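Local coordinates for beta-ketoacyl-[acyl-carrier-protein] synthase FabY (Pseudomonas aeruginosa, PDB 4CW4) that catalyses the condensation of acetyl-CoA with malonyl-ACP to give beta-acetoacetyl-ACP, the primer of bacterial fatty acid synthesis, at residues Ile213-Gln218 / Gly621-Leu626; Ala124-Leu129 / Gly145-Ser150; Val91-Pro96 / Thr166-Gly171; Arg23-His28 / Arg583-Arg588. One frame throughout, in Å; residues are numbered along the deposited sequence. Where two conformers were deposited one is given.

The four contacts lie well apart in this homodimeric ketosynthase. Interaction 3 is the one nearest the catalytic centre: Val91 and His477, a predicted active-site residue, are about 8 Å apart, side chain to side chain. Interaction 2 is far out, its centre about 50 Å from that of the chain, in a small sheet that meets the second subunit; its segments fall within the chain span closed by interaction 3, some 43 Å away centre to centre. Interaction 4 joins the N-terminal region to the long helix 565-590, with interaction 3 about 11 Å off at the nearest atoms. Interaction 1, about 13 Å from interaction 4 at the nearest atoms, fastens a late loop to helix 210-215.

Interaction 1: residues Ile213-Gln218 / Gly621-Leu626; sequences IVDNVQ and GFSQPL
Val214 and Phe622 make the apolar part of this surface contact between a helix end and a loop. With CG1 of Val214 anti to the backbone N (chi1 179°), that methyl reaches the Phe622 ring obliquely, 3.5 Å from CE2. Water 1 sits in plane at the edge of the same ring and ties the two backbones, donating to Val214 O at this end of the helix and accepting from Gln624 N.

Asp215 turns CG anti to its carbonyl carbon, and Ser623 holds OG in the crowded position between N and C (chi1 58°); together these rotamers bring Ser623 OG to 3.2 Å from Asp215 OD1. Water 3 lies closer to the hydroxyl, 2.5 Å from Ser623 OG, and donates to Asp215 O. Water 2 adds a second bridge, giving a proton to Asp215 OD1 at 2.7 Å and taking one from Ser623 N.

Gln624 bends at chi2 (-101°), so its CG packs 3.2 Å from Val217 O. Its OE1 comes equally near Asp215 O, but two acceptors cannot bond, so much of the polar joining here is done by water. Gln218, extended beyond CG, runs alongside Pro625 O; its OE1 is hydrogen-bonded to Val627 N.

The loop thus closes over the C-terminal end of helix 210-215 and the residues that follow, of which Asn216 and Val217 pack on helix 375-381, while Leu626 pairs with Val617 of strand 616-618 and touches Leu412 of the second subunit.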
loop_
_atom_site.group_PDB
_atom_site.type_symbol
_atom_site.label_atom_id
_atom_site.label_comp_id
_atom_site.label_asym_id
_atom_site.label_seq_id
_atom_site.Cartn_x
_atom_site.Cartn_y
_atom_site.Cartn_z
ATOM N N ILE A 213 -28.039 -5.433 -6.200
ATOM C CA ILE A 213 -26.812 -5.278 -6.979
ATOM C C ILE A 213 -26.077 -6.620 -7.101
ATOM O O ILE A 213 -25.760 -7.067 -8.204
ATOM C CB ILE A 213 -25.905 -4.181 -6.376
ATOM C CG1 ILE A 213 -26.631 -2.830 -6.485
ATOM C CG2 ILE A 213 -24.520 -4.157 -7.070
ATOM C CD1 ILE A 213 -25.952 -1.694 -5.698
ATOM N N VAL A 214 -25.848 -7.280 -5.974
ATOM C CA VAL A 214 -25.142 -8.559 -5.968
ATOM C C VAL A 214 -25.880 -9.610 -6.817
ATOM O O VAL A 214 -25.239 -10.360 -7.563
ATOM C CB VAL A 214 -24.946 -9.066 -4.528
ATOM C CG1 VAL A 214 -24.235 -10.390 -4.525
ATOM C CG2 VAL A 214 -24.142 -8.058 -3.716
ATOM N N ASP A 215 -27.211 -9.648 -6.716
ATOM C CA ASP A 215 -28.042 -10.606 -7.462
ATOM C C ASP A 215 -27.941 -10.401 -8.988
ATOM O O ASP A 215 -28.309 -11.285 -9.771
ATOM C CB ASP A 215 -29.524 -10.453 -7.083
ATOM C CG ASP A 215 -29.907 -11.171 -5.795
ATOM O OD1 ASP A 215 -29.124 -11.983 -5.263
ATOM O OD2 ASP A 215 -31.038 -10.912 -5.320
ATOM N N ASN A 216 -27.472 -9.224 -9.403
ATOM C CA ASN A 216 -27.412 -8.885 -10.820
ATOM C C ASN A 216 -26.052 -9.031 -11.485
ATOM O O ASN A 216 -25.919 -8.718 -12.661
ATOM C CB ASN A 216 -27.947 -7.473 -11.053
ATOM C CG ASN A 216 -29.452 -7.449 -11.236
ATOM O OD1 ASN A 216 -29.958 -7.499 -12.359
ATOM N ND2 ASN A 216 -30.175 -7.393 -10.133
ATOM N N VAL A 217 -25.055 -9.515 -10.749
ATOM C CA VAL A 217 -23.712 -9.719 -11.304
ATOM C C VAL A 217 -23.155 -11.063 -10.830
ATOM O O VAL A 217 -23.723 -11.688 -9.935
ATOM C CB VAL A 217 -22.754 -8.554 -10.921
ATOM C CG1 VAL A 217 -23.294 -7.227 -11.456
ATOM C CG2 VAL A 217 -22.535 -8.469 -9.423
ATOM N N GLN A 218 -22.069 -11.527 -11.444
ATOM C CA GLN A 218 -21.376 -12.715 -10.951
ATOM C C GLN A 218 -20.582 -12.378 -9.683
ATOM O O GLN A 218 -20.244 -11.218 -9.435
ATOM C CB GLN A 218 -20.473 -13.327 -12.028
ATOM C CG GLN A 218 -21.281 -13.764 -13.251
ATOM C CD GLN A 218 -20.499 -14.580 -14.250
ATOM O OE1 GLN A 218 -19.482 -15.151 -13.929
ATOM N NE2 GLN A 218 -20.974 -14.611 -15.484
ATOM N N GLY A 621 -24.788 -18.408 -1.001
ATOM C CA GLY A 621 -25.233 -17.051 -0.766
ATOM C C GLY A 621 -25.289 -16.153 -1.997
ATOM O O GLY A 621 -25.829 -15.056 -1.929
ATOM N N PHE A 622 -24.720 -16.602 -3.112
ATOM C CA PHE A 622 -24.747 -15.829 -4.354
ATOM C C PHE A 622 -25.634 -16.534 -5.356
ATOM O O PHE A 622 -25.383 -17.688 -5.688
ATOM C CB PHE A 622 -23.338 -15.688 -4.929
ATOM C CG PHE A 622 -22.471 -14.741 -4.160
ATOM C CD1 PHE A 622 -21.755 -15.178 -3.054
ATOM C CD2 PHE A 622 -22.381 -13.406 -4.528
ATOM C CE1 PHE A 622 -20.968 -14.312 -2.341
ATOM C CE2 PHE A 622 -21.586 -12.531 -3.816
ATOM C CZ PHE A 622 -20.877 -12.986 -2.716
ATOM N N SER A 623 -26.660 -15.846 -5.851
ATOM C CA SER A 623 -27.619 -16.489 -6.749
ATOM C C SER A 623 -26.972 -16.811 -8.098
ATOM O O SER A 623 -27.300 -17.815 -8.727
ATOM C CB SER A 623 -28.898 -15.648 -6.915
ATOM O OG SER A 623 -28.638 -14.351 -7.418
ATOM N N GLN A 624 -26.023 -15.982 -8.515
ATOM C CA GLN A 624 -25.393 -16.134 -9.818
ATOM C C GLN A 624 -24.146 -17.001 -9.753
ATOM O O GLN A 624 -23.254 -16.733 -8.949
ATOM C CB GLN A 624 -25.013 -14.760 -10.366
ATOM C CG GLN A 624 -26.179 -13.750 -10.383
ATOM C CD GLN A 624 -26.796 -13.599 -11.737
ATOM O OE1 GLN A 624 -26.777 -12.516 -12.332
ATOM N NE2 GLN A 624 -27.300 -14.703 -12.270
ATOM N N PRO A 625 -24.084 -18.053 -10.576
ATOM C CA PRO A 625 -22.821 -18.793 -10.638
ATOM C C PRO A 625 -21.677 -17.978 -11.216
ATOM O O PRO A 625 -21.899 -17.068 -12.010
ATOM C CB PRO A 625 -23.142 -19.963 -11.569
ATOM C CG PRO A 625 -24.347 -19.529 -12.314
ATOM C CD PRO A 625 -25.130 -18.690 -11.386
ATOM N N LEU A 626 -20.455 -18.306 -10.808
ATOM C CA LEU A 626 -19.268 -17.685 -11.368
ATOM C C LEU A 626 -18.880 -18.555 -12.556
ATOM O O LEU A 626 -18.352 -19.652 -12.373
ATOM C CB LEU A 626 -18.145 -17.641 -10.321
ATOM C CG LEU A 626 -16.902 -16.814 -10.636
ATOM C CD1 LEU A 626 -16.016 -16.728 -9.401
ATOM C CD2 LEU A 626 -16.113 -17.372 -11.799
HETATM O O HOH W 1 -24.864 -13.384 -7.609
HETATM O O HOH W 2 -26.597 -12.912 -5.007
HETATM O O HOH W 3 -29.600 -13.711 -9.638
HETATM O O HOH W 4 -29.594 -10.770 -13.407
#

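Interaction 2: residues Ala124-Leu129 / Gly145-Ser150; sequences ASPKQL and GEVLVS
A small three-stranded antiparallel sheet, far from the centre of the chain, contains this contact: strand 120-124 ends against the start of the central strand 147-151 and then turns off through the 3-10 segment 126-128. Ala124 and Val147 form a hydrogen-bonded pair. Val147 N donates to Ala124 O at 2.9 Å, almost straight at 170°, and Ala124 N returns a bond to Val147 O at 3.0 Å; both carbonyls are met nearly along their C=O axes.

Beyond the pair the chains part. The Pro126 ring sets CD 3.2 Å from Gly145 O, and Leu129 comes back over the face that carries Ala124 and Val147. Its CD1 crosses Val147 obliquely, 3.7 Å from Val147 CG2. Leu129 CD1 also meets Val149 tip to tip, 4.0 Å from Val149 CG2. Val147 CG2 occupies the crowded position between N and carbonyl carbon, which brings it up to Leu129. Leu110 of the second subunit also packs on Ala124 and Leu129, and Lys108 of that subunit hydrogen-bonds to Leu129 O.

Glu146 bends at chi2 (-139°) and folds its carboxylate past the Ala124 carbonyl, where Ser125 OG donates to OE2 at 3.1 Å, nearly along the C-O axis. Ser125 was deposited in two conformers, and the bond is that of the one given here, so the partly exposed serine-carboxylate link is probably a minor fastening, with the backbone pair and the Leu129 packing carrying the join.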
loop_
_atom_site.group_PDB
_atom_site.type_symbol
_atom_site.label_atom_id
_atom_site.label_comp_id
_atom_site.label_asym_id
_atom_site.label_seq_id
_atom_site.Cartn_x
_atom_site.Cartn_y
_atom_site.Cartn_z
ATOM N N ALA A 124 11.771 -0.665 45.487
ATOM C CA ALA A 124 11.085 -1.037 44.268
ATOM C C ALA A 124 10.636 -2.474 44.322
ATOM O O ALA A 124 11.172 -3.276 45.069
ATOM C CB ALA A 124 11.992 -0.844 43.093
ATOM N N SER A 125 9.639 -2.789 43.505
ATOM C CA SER A 125 9.230 -4.159 43.266
ATOM C C SER A 125 10.285 -4.811 42.374
ATOM O O SER A 125 10.602 -4.280 41.309
ATOM C CB SER A 125 7.871 -4.185 42.565
ATOM O OG SER A 125 6.938 -3.357 43.234
ATOM N N PRO A 126 10.843 -5.956 42.800
ATOM C CA PRO A 126 11.879 -6.571 41.973
ATOM C C PRO A 126 11.412 -6.926 40.558
ATOM O O PRO A 126 12.242 -6.953 39.642
ATOM C CB PRO A 126 12.292 -7.816 42.777
ATOM C CG PRO A 126 11.257 -8.002 43.794
ATOM C CD PRO A 126 10.659 -6.674 44.074
ATOM N N LYS A 127 10.121 -7.174 40.363
ATOM C CA LYS A 127 9.625 -7.482 39.022
ATOM C C LYS A 127 9.686 -6.286 38.071
ATOM O O LYS A 127 9.567 -6.451 36.865
ATOM C CB LYS A 127 8.193 -8.032 39.063
ATOM C CG LYS A 127 8.081 -9.563 39.257
ATOM C CD LYS A 127 8.952 -10.401 38.289
ATOM C CE LYS A 127 8.800 -10.012 36.810
ATOM N NZ LYS A 127 9.942 -10.494 35.960
ATOM N N GLN A 128 9.849 -5.080 38.605
ATOM C CA GLN A 128 9.919 -3.886 37.762
ATOM C C GLN A 128 11.348 -3.446 37.482
ATOM O O GLN A 128 11.567 -2.472 36.779
ATOM C CB GLN A 128 9.151 -2.727 38.406
ATOM C CG GLN A 128 7.642 -2.953 38.507
ATOM C CD GLN A 128 6.874 -1.708 38.912
ATOM O OE1 GLN A 128 7.408 -0.809 39.574
ATOM N NE2 GLN A 128 5.610 -1.640 38.495
ATOM N N LEU A 129 12.328 -4.146 38.051
ATOM C CA LEU A 129 13.718 -3.794 37.832
ATOM C C LEU A 129 14.196 -4.350 36.490
ATOM O O LEU A 129 13.676 -5.368 36.023
ATOM C CB LEU A 129 14.590 -4.360 38.956
ATOM C CG LEU A 129 14.281 -3.749 40.330
ATOM C CD1 LEU A 129 15.152 -4.329 41.400
ATOM C CD2 LEU A 129 14.425 -2.220 40.338
ATOM N N GLY A 145 7.967 -7.787 50.115
ATOM C CA GLY A 145 8.318 -8.291 48.801
ATOM C C GLY A 145 9.174 -7.348 47.976
ATOM O O GLY A 145 9.622 -7.708 46.881
ATOM N N GLU A 146 9.410 -6.143 48.488
ATOM C CA GLU A 146 10.186 -5.152 47.748
ATOM C C GLU A 146 11.668 -5.298 48.050
ATOM O O GLU A 146 12.058 -6.044 48.948
ATOM C CB GLU A 146 9.712 -3.742 48.078
ATOM C CG GLU A 146 8.224 -3.560 47.889
ATOM C CD GLU A 146 7.876 -2.238 47.245
ATOM O OE1 GLU A 146 8.080 -1.190 47.894
ATOM O OE2 GLU A 146 7.393 -2.253 46.090
ATOM N N VAL A 147 12.490 -4.594 47.276
ATOM C CA VAL A 147 13.933 -4.585 47.491
ATOM C C VAL A 147 14.443 -3.155 47.577
ATOM O O VAL A 147 13.819 -2.227 47.065
ATOM C CB VAL A 147 14.707 -5.322 46.365
ATOM C CG1 VAL A 147 14.410 -6.818 46.398
ATOM C CG2 VAL A 147 14.392 -4.725 44.991
ATOM N N LEU A 148 15.589 -3.003 48.227
ATOM C CA LEU A 148 16.240 -1.707 48.383
ATOM C C LEU A 148 17.357 -1.586 47.356
ATOM O O LEU A 148 18.301 -2.359 47.362
ATOM C CB LEU A 148 16.792 -1.567 49.798
ATOM C CG LEU A 148 17.420 -0.214 50.131
ATOM C CD1 LEU A 148 16.408 0.929 50.020
ATOM C CD2 LEU A 148 18.044 -0.255 51.534
ATOM N N VAL A 149 17.234 -0.621 46.459
ATOM C CA VAL A 149 18.174 -0.464 45.360
ATOM C C VAL A 149 19.011 0.786 45.547
ATOM O O VAL A 149 18.489 1.826 45.933
ATOM C CB VAL A 149 17.410 -0.316 44.035
ATOM C CG1 VAL A 149 18.370 -0.238 42.868
ATOM C CG2 VAL A 149 16.448 -1.481 43.870
ATOM N N SER A 150 20.304 0.685 45.277
ATOM C CA SER A 150 21.170 1.860 45.231
ATOM C C SER A 150 22.006 1.845 43.981
ATOM O O SER A 150 22.446 0.800 43.519
ATOM C CB SER A 150 22.086 1.956 46.452
ATOM O OG SER A 150 21.314 2.103 47.612
#

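Interaction 3: residues Val91-Pro96 / Thr166-Gly171; sequences VRRIEP and TVKSAG
Two guanidinium groups flank this strand pair. Lys168 CB lies over one face of the Arg93 guanidinium, and the two chains run side by side in the same direction, Arg93 NH2 3.9 Å from Lys168 CD. At the edge of the Arg92 guanidinium, Glu95 OE2 takes a proton from NE at 2.9 Å, only 15° out of that plane; the carboxylate itself is approached from above, 54° out of its own plane. The remaining Arg92 nitrogens bond to Leu90 O, Gln172 O, Leu173 O and Thr175 OG1.

Between them runs a short two-stranded antiparallel sheet, 91-93 with 169-171. Arg92 and Ala170 are its hydrogen-bonded pair: Ala170 N donates to Arg92 O at 3.0 Å, nearly along the C=O axis, whereas the return bond from Arg92 N to Ala170 O, 3.2 Å, enters from above the carbonyl plane. Just past the strand, Ile94 N grips Lys168 O at 2.7 Å, in the carbonyl plane and close to straight (169°). Ile94 CG1, anti to the carbonyl carbon, then packs 3.8 Å from Ala170 CB. Val91 at the other end is about 8 Å from His477, side chain to side chain, so the pair lies near the predicted active-site histidine.

Arg93 and Lys168 both form salt bridges to Asp102, which probably offsets the repulsion between two like charges running abreast. The buried Arg92 is probably balanced by its salt bridge to Glu95, while Val167 O is buried without a polar partner.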
loop_
_atom_site.group_PDB
_atom_site.type_symbol
_atom_site.label_atom_id
_atom_site.label_comp_id
_atom_site.label_asym_id
_atom_site.label_seq_id
_atom_site.Cartn_x
_atom_site.Cartn_y
_atom_site.Cartn_z
ATOM N N VAL A 91 -10.842 23.280 8.291
ATOM C CA VAL A 91 -9.520 23.443 8.906
ATOM C C VAL A 91 -9.623 24.394 10.105
ATOM O O VAL A 91 -10.248 25.453 10.027
ATOM C CB VAL A 91 -8.498 24.008 7.892
ATOM C CG1 VAL A 91 -7.189 24.391 8.574
ATOM C CG2 VAL A 91 -8.271 23.010 6.787
ATOM N N ARG A 92 -9.017 24.008 11.227
ATOM C CA ARG A 92 -9.051 24.819 12.454
ATOM C C ARG A 92 -8.010 24.308 13.438
ATOM O O ARG A 92 -7.361 23.293 13.171
ATOM C CB ARG A 92 -10.453 24.774 13.080
ATOM C CG ARG A 92 -10.973 23.373 13.397
ATOM C CD ARG A 92 -12.501 23.385 13.542
ATOM N NE ARG A 92 -13.007 22.147 14.137
ATOM C CZ ARG A 92 -13.238 21.016 13.479
ATOM N NH1 ARG A 92 -13.068 20.939 12.160
ATOM N NH2 ARG A 92 -13.664 19.956 14.147
ATOM N N ARG A 93 -7.881 24.969 14.582
ATOM C CA ARG A 93 -6.925 24.540 15.601
ATOM C C ARG A 93 -7.273 23.122 16.041
ATOM O O ARG A 93 -8.446 22.752 16.131
ATOM C CB ARG A 93 -6.930 25.500 16.808
ATOM C CG ARG A 93 -5.697 25.388 17.716
ATOM C CD ARG A 93 -5.663 26.500 18.769
ATOM N NE ARG A 93 -4.308 26.702 19.329
ATOM C CZ ARG A 93 -3.772 25.954 20.292
ATOM N NH1 ARG A 93 -4.462 24.945 20.841
ATOM N NH2 ARG A 93 -2.544 26.213 20.725
ATOM N N ILE A 94 -6.246 22.327 16.308
ATOM C CA ILE A 94 -6.419 20.938 16.712
ATOM C C ILE A 94 -7.082 20.845 18.082
ATOM O O ILE A 94 -6.620 21.464 19.043
ATOM C CB ILE A 94 -5.068 20.209 16.756
ATOM C CG1 ILE A 94 -4.454 20.147 15.348
ATOM C CG2 ILE A 94 -5.239 18.787 17.332
ATOM C CD1 ILE A 94 -3.018 19.682 15.331
ATOM N N GLU A 95 -8.146 20.058 18.152
ATOM C CA GLU A 95 -9.006 19.984 19.336
ATOM C C GLU A 95 -8.627 18.819 20.241
ATOM O O GLU A 95 -7.956 17.880 19.816
ATOM C CB GLU A 95 -10.476 19.945 18.894
ATOM C CG GLU A 95 -10.867 21.253 18.205
ATOM C CD GLU A 95 -12.268 21.278 17.652
ATOM O OE1 GLU A 95 -13.042 20.323 17.897
ATOM O OE2 GLU A 95 -12.599 22.285 16.984
ATOM N N PRO A 96 -9.046 18.887 21.516
ATOM C CA PRO A 96 -8.535 17.934 22.506
ATOM C C PRO A 96 -8.855 16.471 22.262
ATOM O O PRO A 96 -8.168 15.603 22.797
ATOM C CB PRO A 96 -9.192 18.373 23.816
ATOM C CG PRO A 96 -9.777 19.699 23.575
ATOM C CD PRO A 96 -9.892 19.932 22.117
ATOM N N THR A 166 5.074 22.461 16.761
ATOM C CA THR A 166 5.121 23.736 16.042
ATOM C C THR A 166 3.855 23.975 15.203
ATOM O O THR A 166 3.581 25.094 14.812
ATOM C CB THR A 166 6.329 23.811 15.114
ATOM O OG1 THR A 166 6.218 22.778 14.139
ATOM C CG2 THR A 166 7.636 23.662 15.914
ATOM N N VAL A 167 3.113 22.907 14.929
ATOM C CA VAL A 167 1.885 22.930 14.135
ATOM C C VAL A 167 0.696 22.821 15.078
ATOM O O VAL A 167 0.697 21.976 15.977
ATOM C CB VAL A 167 1.898 21.735 13.148
ATOM C CG1 VAL A 167 0.543 21.521 12.478
ATOM C CG2 VAL A 167 2.996 21.952 12.113
ATOM N N LYS A 168 -0.312 23.670 14.885
ATOM C CA LYS A 168 -1.448 23.710 15.807
ATOM C C LYS A 168 -2.784 23.415 15.130
ATOM O O LYS A 168 -3.805 23.467 15.801
ATOM C CB LYS A 168 -1.583 25.087 16.492
ATOM C CG LYS A 168 -0.295 25.699 17.063
ATOM C CD LYS A 168 0.244 24.955 18.250
ATOM C CE LYS A 168 1.514 25.631 18.786
ATOM N NZ LYS A 168 2.088 24.836 19.882
ATOM N N SER A 169 -2.777 23.150 13.820
ATOM C CA SER A 169 -4.007 23.093 13.034
ATOM C C SER A 169 -4.138 21.820 12.205
ATOM O O SER A 169 -3.154 21.189 11.881
ATOM C CB SER A 169 -4.098 24.320 12.129
ATOM O OG SER A 169 -2.855 24.577 11.504
ATOM N N ALA A 170 -5.373 21.457 11.889
ATOM C CA ALA A 170 -5.677 20.262 11.094
ATOM C C ALA A 170 -7.091 20.315 10.553
ATOM O O ALA A 170 -7.944 21.018 11.108
ATOM C CB ALA A 170 -5.513 19.015 11.933
ATOM N N GLY A 171 -7.335 19.553 9.486
ATOM C CA GLY A 171 -8.689 19.316 8.998
ATOM C C GLY A 171 -9.313 18.161 9.749
ATOM O O GLY A 171 -8.915 17.016 9.578
#

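Interaction 4: residues Arg23-His28 / Arg583-Arg588; sequences RSSFHH and RAYDQR
One carboxylate oxygen, Asp586 OD1, takes three hydrogen bonds. In a salt bridge, Arg23 grips it end-on with both terminal nitrogens, NH1 at 2.9 Å on the anti lone pair and NH2 at 3.0 Å nearly along the C-O axis. His28 NE2 uses the syn lone pair, also at 2.9 Å, reaching in tip to tip with OD1 close to its ring plane. So dense a cluster of donors would favour the ionised aspartate.

Asp586 reaches this spot with CG anti to the backbone N (chi1 -176°), which lays the side chain over Phe26. Its CB stands 3.5 Å from the Phe26 ring centroid, a CH-pi contact squarely over the face, and the carboxylate is stacked almost flat above the ring, the planes 11° apart. Tyr585 adds a second contact to the Phe26 ring: its CD2 meets Phe26 CE1 at 3.5 Å, rim to rim, with the planes inclined by 50°.

The contact joins the N-terminal part of the chain, just past the 22-23 strand of a hairpin, to the long helix 565-590, the last in the chain. Phe26 and His27 both adopt left-handed backbone conformations, and His27 serves as N-cap of helix 28-33; with the chain turned this way, Phe26 and His28 both meet the aspartate. The His28-Asp586 pair lies away from the annotated catalytic residues.

Farther out, Ser25 OG accepts from Arg23 NH1 in the guanidinium plane at 2.9 Å and holds the group's rotation, with His28 CD2 over one guanidinium face. His28 ND1 is bonded to Thr46 OG1. Ser25 OG and Tyr585 OH both bond to Asp201 OD1 of helix 190-204.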
loop_
_atom_site.group_PDB
_atom_site.type_symbol
_atom_site.label_atom_id
_atom_site.label_comp_id
_atom_site.label_asym_id
_atom_site.label_seq_id
_atom_site.Cartn_x
_atom_site.Cartn_y
_atom_site.Cartn_z
ATOM N N ARG A 23 -20.706 15.282 6.085
ATOM C CA ARG A 23 -21.130 14.128 5.312
ATOM C C ARG A 23 -21.074 14.452 3.826
ATOM O O ARG A 23 -21.620 15.457 3.366
ATOM C CB ARG A 23 -22.547 13.710 5.691
ATOM C CG ARG A 23 -23.094 12.578 4.822
ATOM C CD ARG A 23 -24.336 11.932 5.396
ATOM N NE ARG A 23 -25.482 12.809 5.666
ATOM C CZ ARG A 23 -26.541 12.980 4.876
ATOM N NH1 ARG A 23 -26.607 12.403 3.679
ATOM N NH2 ARG A 23 -27.547 13.747 5.290
ATOM N N SER A 24 -20.423 13.584 3.064
ATOM C CA SER A 24 -20.252 13.836 1.640
ATOM C C SER A 24 -21.484 13.548 0.807
ATOM O O SER A 24 -21.719 14.225 -0.186
ATOM C CB SER A 24 -19.111 12.980 1.108
ATOM O OG SER A 24 -17.931 13.391 1.739
ATOM N N SER A 25 -22.250 12.529 1.179
ATOM C CA SER A 25 -23.358 12.115 0.325
ATOM C C SER A 25 -24.369 13.245 0.170
ATOM O O SER A 25 -24.523 14.105 1.055
ATOM C CB SER A 25 -24.032 10.853 0.855
ATOM O OG SER A 25 -24.596 11.074 2.133
ATOM N N PHE A 26 -25.027 13.247 -0.983
ATOM C CA PHE A 26 -26.030 14.253 -1.318
ATOM C C PHE A 26 -25.473 15.669 -1.309
ATOM O O PHE A 26 -26.223 16.637 -1.226
ATOM C CB PHE A 26 -27.276 14.087 -0.439
ATOM C CG PHE A 26 -27.852 12.693 -0.527
ATOM C CD1 PHE A 26 -27.340 11.671 0.274
ATOM C CD2 PHE A 26 -28.826 12.375 -1.452
ATOM C CE1 PHE A 26 -27.806 10.371 0.159
ATOM C CE2 PHE A 26 -29.323 11.070 -1.561
ATOM C CZ PHE A 26 -28.798 10.065 -0.766
ATOM N N HIS A 27 -24.156 15.765 -1.434
ATOM C CA HIS A 27 -23.452 17.029 -1.564
ATOM C C HIS A 27 -23.498 17.895 -0.309
ATOM O O HIS A 27 -23.303 19.096 -0.400
ATOM C CB HIS A 27 -23.981 17.827 -2.757
ATOM C CG HIS A 27 -24.015 17.041 -4.020
ATOM N ND1 HIS A 27 -22.873 16.748 -4.726
ATOM C CD2 HIS A 27 -25.038 16.455 -4.685
ATOM C CE1 HIS A 27 -23.190 16.009 -5.774
ATOM N NE2 HIS A 27 -24.495 15.830 -5.782
ATOM N N HIS A 28 -23.743 17.312 0.859
ATOM C CA HIS A 28 -23.734 18.122 2.088
ATOM C C HIS A 28 -22.391 18.761 2.403
ATOM O O HIS A 28 -22.349 19.930 2.745
ATOM C CB HIS A 28 -24.233 17.325 3.281
ATOM C CG HIS A 28 -25.695 17.045 3.211
ATOM N ND1 HIS A 28 -26.646 18.019 3.441
ATOM C CD2 HIS A 28 -26.373 15.918 2.901
ATOM C CE1 HIS A 28 -27.849 17.495 3.285
ATOM N NE2 HIS A 28 -27.708 16.221 2.946
ATOM N N ARG A 583 -33.309 9.534 -1.635
ATOM C CA ARG A 583 -33.769 10.693 -0.873
ATOM C C ARG A 583 -34.219 10.266 0.519
ATOM O O ARG A 583 -34.007 10.984 1.488
ATOM C CB ARG A 583 -34.933 11.390 -1.595
ATOM C CG ARG A 583 -34.551 12.252 -2.775
ATOM C CD ARG A 583 -35.705 13.184 -3.180
ATOM N NE ARG A 583 -36.861 12.450 -3.643
ATOM C CZ ARG A 583 -37.057 12.048 -4.898
ATOM N NH1 ARG A 583 -36.159 12.280 -5.846
ATOM N NH2 ARG A 583 -38.162 11.394 -5.207
ATOM N N ALA A 584 -34.851 9.102 0.623
ATOM C CA ALA A 584 -35.317 8.641 1.925
ATOM C C ALA A 584 -34.142 8.341 2.854
ATOM O O ALA A 584 -34.200 8.631 4.056
ATOM C CB ALA A 584 -36.200 7.437 1.772
ATOM N N TYR A 585 -33.070 7.778 2.309
ATOM C CA TYR A 585 -31.858 7.594 3.093
ATOM C C TYR A 585 -31.308 8.948 3.556
ATOM O O TYR A 585 -30.976 9.116 4.712
ATOM C CB TYR A 585 -30.773 6.801 2.315
ATOM C CG TYR A 585 -29.419 6.973 2.960
ATOM C CD1 TYR A 585 -29.207 6.542 4.252
ATOM C CD2 TYR A 585 -28.389 7.621 2.305
ATOM C CE1 TYR A 585 -28.014 6.748 4.882
ATOM C CE2 TYR A 585 -27.165 7.838 2.930
ATOM C CZ TYR A 585 -27.000 7.412 4.227
ATOM O OH TYR A 585 -25.807 7.595 4.874
ATOM N N ASP A 586 -31.157 9.897 2.647
ATOM C CA ASP A 586 -30.653 11.225 3.017
ATOM C C ASP A 586 -31.478 11.805 4.177
ATOM O O ASP A 586 -30.928 12.360 5.106
ATOM C CB ASP A 586 -30.715 12.148 1.794
ATOM C CG ASP A 586 -30.120 13.521 2.035
ATOM O OD1 ASP A 586 -29.088 13.644 2.741
ATOM O OD2 ASP A 586 -30.679 14.492 1.477
ATOM N N GLN A 587 -32.799 11.665 4.124
ATOM C CA GLN A 587 -33.657 12.150 5.206
ATOM C C GLN A 587 -33.351 11.462 6.521
ATOM O O GLN A 587 -33.333 12.105 7.570
ATOM C CB GLN A 587 -35.119 11.910 4.849
ATOM C CG GLN A 587 -35.649 12.854 3.787
ATOM C CD GLN A 587 -36.065 14.170 4.375
ATOM O OE1 GLN A 587 -37.086 14.272 5.080
ATOM N NE2 GLN A 587 -35.275 15.190 4.116
ATOM N N ARG A 588 -33.119 10.150 6.494
ATOM C CA ARG A 588 -32.788 9.473 7.738
ATOM C C ARG A 588 -31.425 9.945 8.250
ATOM O O ARG A 588 -31.233 10.145 9.453
ATOM C CB ARG A 588 -32.775 7.950 7.546
ATOM C CG ARG A 588 -34.158 7.300 7.275
ATOM C CD ARG A 588 -35.283 7.835 8.145
ATOM N NE ARG A 588 -34.988 7.751 9.570
ATOM C CZ ARG A 588 -35.430 8.604 10.478
ATOM N NH1 ARG A 588 -36.205 9.608 10.130
ATOM N NH2 ARG A 588 -35.094 8.457 11.737
#